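Local coordinates for Dbv8 protein (Nonomuraea, PDB 4MFZ), which probably transfers a long acyl chain from acyl-CoA to the amine of a glycopeptide antibiotic, as a GNAT-family N-acyltransferase, at residues I294-L306 and Q311-L324. Sequence-based numbering, arbitrary orientation.
Sequences ILEFVFRYNGQPL and QRSTLEKAVVTHLL. With MFK (decanoyl-CoA), chain B.
Val319 packs as a knob into the hole formed by Ile294, Leu295, Val298 and Phe299, the centre of an apolar contact between helices 294-299 and 314-324, roughly antiparallel with their short axes 153° apart in N-to-C direction. Val319 CG2 meets Ile294 CD1 tip to tip at 3.8 Å, while CG1 lies in the plane of the Phe299 ring, 3.7 Å from CE2. Beta-branching suits this spot: it sets two methyls close to the backbone, one for Ile294, the other for Phe299 and Leu295. One turn on, Leu323 CD1 reaches Leu295 CD2 (3.7 Å), and Leu323 CB lies 3.9 Å from Leu306 CD2, where the loop after the first helix folds back over the second.

Phe299 has CG anti to its carbonyl carbon (chi1 -60°), which carries the flat ring across to the other helix. Its weakly positive C-H rim suits Glu316 O, 3.6 Å from Phe299 CZ, and also touches Glu316 CB and CG.

Polar bonds gather at the start of helix 314-324. Ser313 and Glu316 form a capping box: Glu316 N donates to Ser313 OG, and Ser313 N to Glu316 OE1. The small N-cap hydroxyl also donates to N3 of the decanoyl-CoA adenine (OG to N3, 2.8 Å). Leu315 CD2 bridges Val298 CG2 (3.8 Å) and the adenine, so the helix pair forms one wall of the nucleotide pocket.

Val319 O accepts a weak hydrogen bond from Trp329 NE1, just ahead of strand 330-337; Glu296 salt-bridges Lys173 of helix 162-174.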
# COMPACT_ATOMS: atom_id res chain seq x y z
N ILE A 294 -9.50 -5.80 -12.30
CA ILE A 294 -8.63 -6.43 -13.30
C ILE A 294 -8.01 -5.39 -14.25
O ILE A 294 -6.83 -5.47 -14.59
CB ILE A 294 -9.32 -7.57 -14.05
CG1 ILE A 294 -8.27 -8.48 -14.68
CG2 ILE A 294 -10.33 -7.02 -15.05
CD1 ILE A 294 -8.75 -9.87 -15.01
N LEU A 295 -8.80 -4.40 -14.64
CA LEU A 295 -8.32 -3.30 -15.47
C LEU A 295 -7.28 -2.51 -14.71
O LEU A 295 -6.33 -2.02 -15.31
CB LEU A 295 -9.49 -2.39 -15.87
CG LEU A 295 -10.46 -2.99 -16.91
CD1 LEU A 295 -11.72 -2.14 -17.06
CD2 LEU A 295 -9.78 -3.23 -18.25
N GLU A 296 -7.47 -2.40 -13.39
CA GLU A 296 -6.51 -1.74 -12.54
C GLU A 296 -5.17 -2.47 -12.52
O GLU A 296 -4.12 -1.87 -12.79
CB GLU A 296 -7.05 -1.59 -11.11
CG GLU A 296 -6.03 -1.17 -10.06
CD GLU A 296 -5.50 0.25 -10.23
OE1 GLU A 296 -6.18 1.10 -10.88
OE2 GLU A 296 -4.41 0.55 -9.68
N PHE A 297 -5.19 -3.75 -12.19
CA PHE A 297 -3.94 -4.44 -11.94
C PHE A 297 -3.30 -4.95 -13.23
O PHE A 297 -2.12 -5.29 -13.23
CB PHE A 297 -4.14 -5.58 -10.96
CG PHE A 297 -4.44 -5.14 -9.54
CD1 PHE A 297 -3.40 -4.91 -8.63
CD2 PHE A 297 -5.75 -4.97 -9.11
CE1 PHE A 297 -3.68 -4.51 -7.33
CE2 PHE A 297 -6.04 -4.56 -7.82
CZ PHE A 297 -5.00 -4.33 -6.93
N VAL A 298 -4.06 -5.04 -14.31
CA VAL A 298 -3.46 -5.47 -15.58
C VAL A 298 -3.00 -4.27 -16.41
O VAL A 298 -1.98 -4.36 -17.09
CB VAL A 298 -4.37 -6.43 -16.39
CG1 VAL A 298 -3.69 -6.87 -17.68
CG2 VAL A 298 -4.70 -7.67 -15.57
N PHE A 299 -3.72 -3.15 -16.34
CA PHE A 299 -3.41 -1.97 -17.18
C PHE A 299 -3.17 -0.67 -16.44
O PHE A 299 -2.76 0.30 -17.04
CB PHE A 299 -4.51 -1.70 -18.21
CG PHE A 299 -4.77 -2.83 -19.15
CD1 PHE A 299 -3.96 -3.02 -20.27
CD2 PHE A 299 -5.86 -3.67 -18.95
CE1 PHE A 299 -4.21 -4.07 -21.17
CE2 PHE A 299 -6.13 -4.71 -19.83
CZ PHE A 299 -5.30 -4.91 -20.95
N ARG A 300 -3.49 -0.64 -15.15
CA ARG A 300 -3.43 0.58 -14.36
C ARG A 300 -4.33 1.60 -15.06
O ARG A 300 -4.01 2.80 -15.25
CB ARG A 300 -1.98 1.03 -14.16
CG ARG A 300 -1.59 1.30 -12.71
CD ARG A 300 -2.16 0.31 -11.68
NE ARG A 300 -1.25 -0.77 -11.29
CZ ARG A 300 -1.26 -1.36 -10.09
NH1 ARG A 300 -2.12 -0.97 -9.14
NH2 ARG A 300 -0.39 -2.33 -9.82
N TYR A 301 -5.48 1.05 -15.42
CA TYR A 301 -6.49 1.66 -16.27
C TYR A 301 -6.88 3.04 -15.79
O TYR A 301 -7.02 3.26 -14.59
CB TYR A 301 -7.72 0.78 -16.26
CG TYR A 301 -8.76 1.20 -17.24
CD1 TYR A 301 -8.48 1.16 -18.60
CD2 TYR A 301 -10.01 1.65 -16.82
CE1 TYR A 301 -9.41 1.56 -19.53
CE2 TYR A 301 -10.95 2.05 -17.74
CZ TYR A 301 -10.64 1.99 -19.09
OH TYR A 301 -11.53 2.37 -20.05
N ASN A 302 -7.07 3.96 -16.74
CA ASN A 302 -7.54 5.30 -16.43
C ASN A 302 -8.62 5.82 -17.41
O ASN A 302 -8.53 6.93 -17.88
CB ASN A 302 -6.35 6.27 -16.34
CG ASN A 302 -6.70 7.59 -15.64
OD1 ASN A 302 -7.58 7.64 -14.76
ND2 ASN A 302 -6.01 8.65 -16.04
N GLY A 303 -9.63 5.00 -17.70
CA GLY A 303 -10.75 5.42 -18.54
C GLY A 303 -10.51 5.52 -20.05
O GLY A 303 -11.40 5.95 -20.78
N GLN A 304 -9.33 5.13 -20.54
CA GLN A 304 -9.11 5.21 -22.01
C GLN A 304 -9.95 4.18 -22.79
O GLN A 304 -10.40 3.19 -22.21
CB GLN A 304 -7.62 5.15 -22.40
CG GLN A 304 -6.78 4.09 -21.73
CD GLN A 304 -6.37 4.48 -20.32
OE1 GLN A 304 -6.43 3.67 -19.40
NE2 GLN A 304 -5.97 5.73 -20.13
N PRO A 305 -10.21 4.44 -24.08
CA PRO A 305 -10.96 3.42 -24.85
C PRO A 305 -10.24 2.07 -24.84
O PRO A 305 -9.01 2.02 -24.97
CB PRO A 305 -10.98 4.00 -26.28
CG PRO A 305 -10.86 5.49 -26.07
CD PRO A 305 -9.94 5.65 -24.88
N LEU A 306 -11.01 1.00 -24.68
CA LEU A 306 -10.47 -0.35 -24.61
C LEU A 306 -9.55 -0.75 -25.75
O LEU A 306 -8.54 -1.42 -25.51
CB LEU A 306 -11.59 -1.38 -24.43
CG LEU A 306 -11.81 -1.96 -23.03
CD1 LEU A 306 -11.64 -0.92 -21.92
CD2 LEU A 306 -13.15 -2.68 -22.91
N GLN A 311 -1.76 -4.71 -26.07
CA GLN A 311 -2.24 -6.06 -26.33
C GLN A 311 -1.08 -7.03 -26.57
O GLN A 311 -1.15 -7.83 -27.51
CB GLN A 311 -3.16 -6.07 -27.55
CG GLN A 311 -4.48 -5.35 -27.35
CD GLN A 311 -5.43 -6.16 -26.49
OE1 GLN A 311 -5.47 -5.99 -25.26
NE2 GLN A 311 -6.18 -7.05 -27.12
N ARG A 312 -0.03 -6.96 -25.76
CA ARG A 312 1.12 -7.88 -25.85
C ARG A 312 0.92 -9.26 -25.21
O ARG A 312 1.08 -10.28 -25.86
CB ARG A 312 2.38 -7.26 -25.24
CG ARG A 312 3.12 -6.34 -26.18
CD ARG A 312 3.87 -7.13 -27.24
NE ARG A 312 4.65 -6.21 -28.06
CZ ARG A 312 5.89 -5.81 -27.79
NH1 ARG A 312 6.53 -6.28 -26.72
NH2 ARG A 312 6.48 -4.95 -28.60
N SER A 313 0.60 -9.30 -23.92
CA SER A 313 0.54 -10.58 -23.22
C SER A 313 -0.79 -11.27 -23.47
O SER A 313 -1.77 -10.62 -23.86
CB SER A 313 0.79 -10.41 -21.72
OG SER A 313 -0.38 -9.95 -21.04
N THR A 314 -0.83 -12.58 -23.26
CA THR A 314 -2.07 -13.30 -23.46
C THR A 314 -3.11 -12.83 -22.45
O THR A 314 -4.28 -12.84 -22.77
CB THR A 314 -1.94 -14.85 -23.46
OG1 THR A 314 -2.56 -15.40 -22.31
CG2 THR A 314 -0.50 -15.34 -23.59
N LEU A 315 -2.69 -12.39 -21.27
CA LEU A 315 -3.65 -11.81 -20.32
C LEU A 315 -4.26 -10.46 -20.78
O LEU A 315 -5.47 -10.24 -20.61
CB LEU A 315 -3.07 -11.68 -18.92
CG LEU A 315 -4.00 -11.11 -17.85
CD1 LEU A 315 -5.30 -11.90 -17.72
CD2 LEU A 315 -3.27 -11.08 -16.52
N GLU A 316 -3.43 -9.57 -21.31
CA GLU A 316 -3.90 -8.28 -21.86
C GLU A 316 -4.96 -8.51 -22.95
O GLU A 316 -6.03 -7.86 -22.94
CB GLU A 316 -2.74 -7.44 -22.41
CG GLU A 316 -1.72 -7.01 -21.35
CD GLU A 316 -0.47 -6.38 -21.93
OE1 GLU A 316 -0.10 -6.64 -23.11
OE2 GLU A 316 0.17 -5.61 -21.19
N LYS A 317 -4.65 -9.45 -23.86
CA LYS A 317 -5.57 -9.84 -24.92
C LYS A 317 -6.88 -10.36 -24.32
O LYS A 317 -7.96 -9.86 -24.67
CB LYS A 317 -4.92 -10.91 -25.83
CG LYS A 317 -3.89 -10.36 -26.81
CD LYS A 317 -3.25 -11.49 -27.60
CE LYS A 317 -1.84 -11.11 -28.04
NZ LYS A 317 -1.25 -12.13 -28.97
N ALA A 318 -6.76 -11.31 -23.39
CA ALA A 318 -7.90 -11.91 -22.66
C ALA A 318 -8.80 -10.90 -21.96
O ALA A 318 -10.02 -11.01 -22.05
CB ALA A 318 -7.43 -12.94 -21.64
N VAL A 319 -8.21 -9.98 -21.22
CA VAL A 319 -9.01 -9.01 -20.47
C VAL A 319 -9.89 -8.23 -21.44
O VAL A 319 -11.11 -8.21 -21.29
CB VAL A 319 -8.15 -8.08 -19.59
CG1 VAL A 319 -8.99 -6.94 -19.05
CG2 VAL A 319 -7.53 -8.86 -18.44
N VAL A 320 -9.27 -7.64 -22.46
CA VAL A 320 -9.96 -6.84 -23.48
C VAL A 320 -10.99 -7.63 -24.28
O VAL A 320 -12.17 -7.19 -24.42
CB VAL A 320 -8.94 -6.13 -24.41
CG1 VAL A 320 -9.57 -5.67 -25.72
CG2 VAL A 320 -8.28 -4.97 -23.65
N THR A 321 -10.59 -8.81 -24.79
CA THR A 321 -11.51 -9.60 -25.60
C THR A 321 -12.75 -9.98 -24.79
O THR A 321 -13.88 -9.85 -25.29
CB THR A 321 -10.88 -10.85 -26.28
OG1 THR A 321 -10.83 -11.95 -25.36
CG2 THR A 321 -9.50 -10.57 -26.84
N HIS A 322 -12.55 -10.41 -23.54
CA HIS A 322 -13.65 -10.80 -22.64
C HIS A 322 -14.64 -9.66 -22.43
O HIS A 322 -15.86 -9.84 -22.54
CB HIS A 322 -13.05 -11.22 -21.32
CG HIS A 322 -13.95 -12.05 -20.45
ND1 HIS A 322 -14.51 -11.56 -19.30
CD2 HIS A 322 -14.33 -13.38 -20.54
CE1 HIS A 322 -15.21 -12.53 -18.71
NE2 HIS A 322 -15.11 -13.64 -19.47
N LEU A 323 -14.11 -8.48 -22.10
CA LEU A 323 -14.92 -7.28 -21.90
C LEU A 323 -15.63 -6.80 -23.18
O LEU A 323 -16.81 -6.44 -23.13
CB LEU A 323 -14.06 -6.15 -21.31
CG LEU A 323 -13.71 -6.25 -19.81
CD1 LEU A 323 -12.86 -5.08 -19.32
CD2 LEU A 323 -14.98 -6.34 -18.98
N LEU A 324 -14.92 -6.77 -24.31
CA LEU A 324 -15.50 -6.38 -25.60
C LEU A 324 -16.61 -7.34 -26.04
O LEU A 324 -17.58 -6.92 -26.71
CB LEU A 324 -14.44 -6.18 -26.69
CG LEU A 324 -13.60 -4.89 -26.66
CD1 LEU A 324 -12.62 -4.83 -27.83
CD2 LEU A 324 -14.49 -3.65 -26.64
CCG MFK B . -1.22 -17.13 -7.58
CCF MFK B . -1.53 -17.71 -6.20
CCE MFK B . -1.79 -16.58 -5.23
CCD MFK B . -3.22 -16.12 -5.40
CCC MFK B . -3.64 -15.43 -4.12
CCB MFK B . -3.94 -13.97 -4.40
CCA MFK B . -4.69 -13.42 -3.20
CBZ MFK B . -3.80 -12.37 -2.54
CAK MFK B . -4.43 -11.00 -2.72
CAJ MFK B . -3.50 -10.11 -3.55
OAL MFK B . -2.27 -10.20 -3.48
SAI MFK B . -4.35 -8.96 -4.56
CAH MFK B . -2.98 -8.13 -5.47
CAG MFK B . -2.38 -9.03 -6.55
NAF MFK B . -1.25 -8.28 -7.13
CAE MFK B . -1.18 -7.95 -8.44
OAM MFK B . -2.01 -8.28 -9.27
CAD MFK B . 0.08 -7.16 -8.83
CAC MFK B . 0.17 -7.05 -10.37
NAB MFK B . 0.18 -8.39 -10.99
CAA MFK B . 1.36 -8.93 -11.34
OAO MFK B . 2.44 -8.36 -11.15
CAN MFK B . 1.31 -10.31 -12.02
OAU MFK B . -0.04 -10.62 -12.44
CAP MFK B . 1.90 -11.44 -11.16
CAR MFK B . 1.15 -11.52 -9.84
CAS MFK B . 3.38 -11.25 -10.87
CAQ MFK B . 1.72 -12.76 -11.91
OAT MFK B . 2.40 -12.66 -13.14
PAV MFK B . 3.07 -13.93 -13.88
OAX MFK B . 3.95 -14.67 -12.96
OAW MFK B . 3.63 -13.45 -15.17
OAY MFK B . 1.71 -14.75 -14.11
PAZ MFK B . 1.45 -15.94 -15.16
OBA MFK B . 0.12 -16.63 -14.68
OBB MFK B . 2.56 -16.91 -15.26
O5' MFK B . 0.98 -15.21 -16.52
C5' MFK B . 0.60 -15.91 -17.68
C4' MFK B . 0.31 -14.87 -18.77
O4' MFK B . -0.40 -13.66 -18.30
C3' MFK B . 1.59 -14.34 -19.36
O3' MFK B . 1.32 -14.00 -20.72
PBV MFK B . 2.38 -14.45 -21.86
OBW MFK B . 3.58 -13.45 -21.61
OBY MFK B . 1.62 -14.09 -23.26
OBX MFK B . 2.90 -15.81 -21.76
C2' MFK B . 1.82 -13.09 -18.51
O2' MFK B . 2.70 -12.15 -19.10
C1' MFK B . 0.44 -12.50 -18.45
N9 MFK B . 0.29 -11.61 -17.26
C8 MFK B . 0.16 -12.00 -15.99
N7 MFK B . 0.03 -10.90 -15.24
C5 MFK B . 0.03 -9.83 -16.06
C4 MFK B . 0.19 -10.29 -17.30
N3 MFK B . 0.19 -9.44 -18.34
C2 MFK B . 0.14 -7.96 -18.22
N1 MFK B . -0.03 -7.59 -16.80
C6 MFK B . -0.08 -8.51 -15.83
N6 MFK B . -0.24 -8.11 -14.57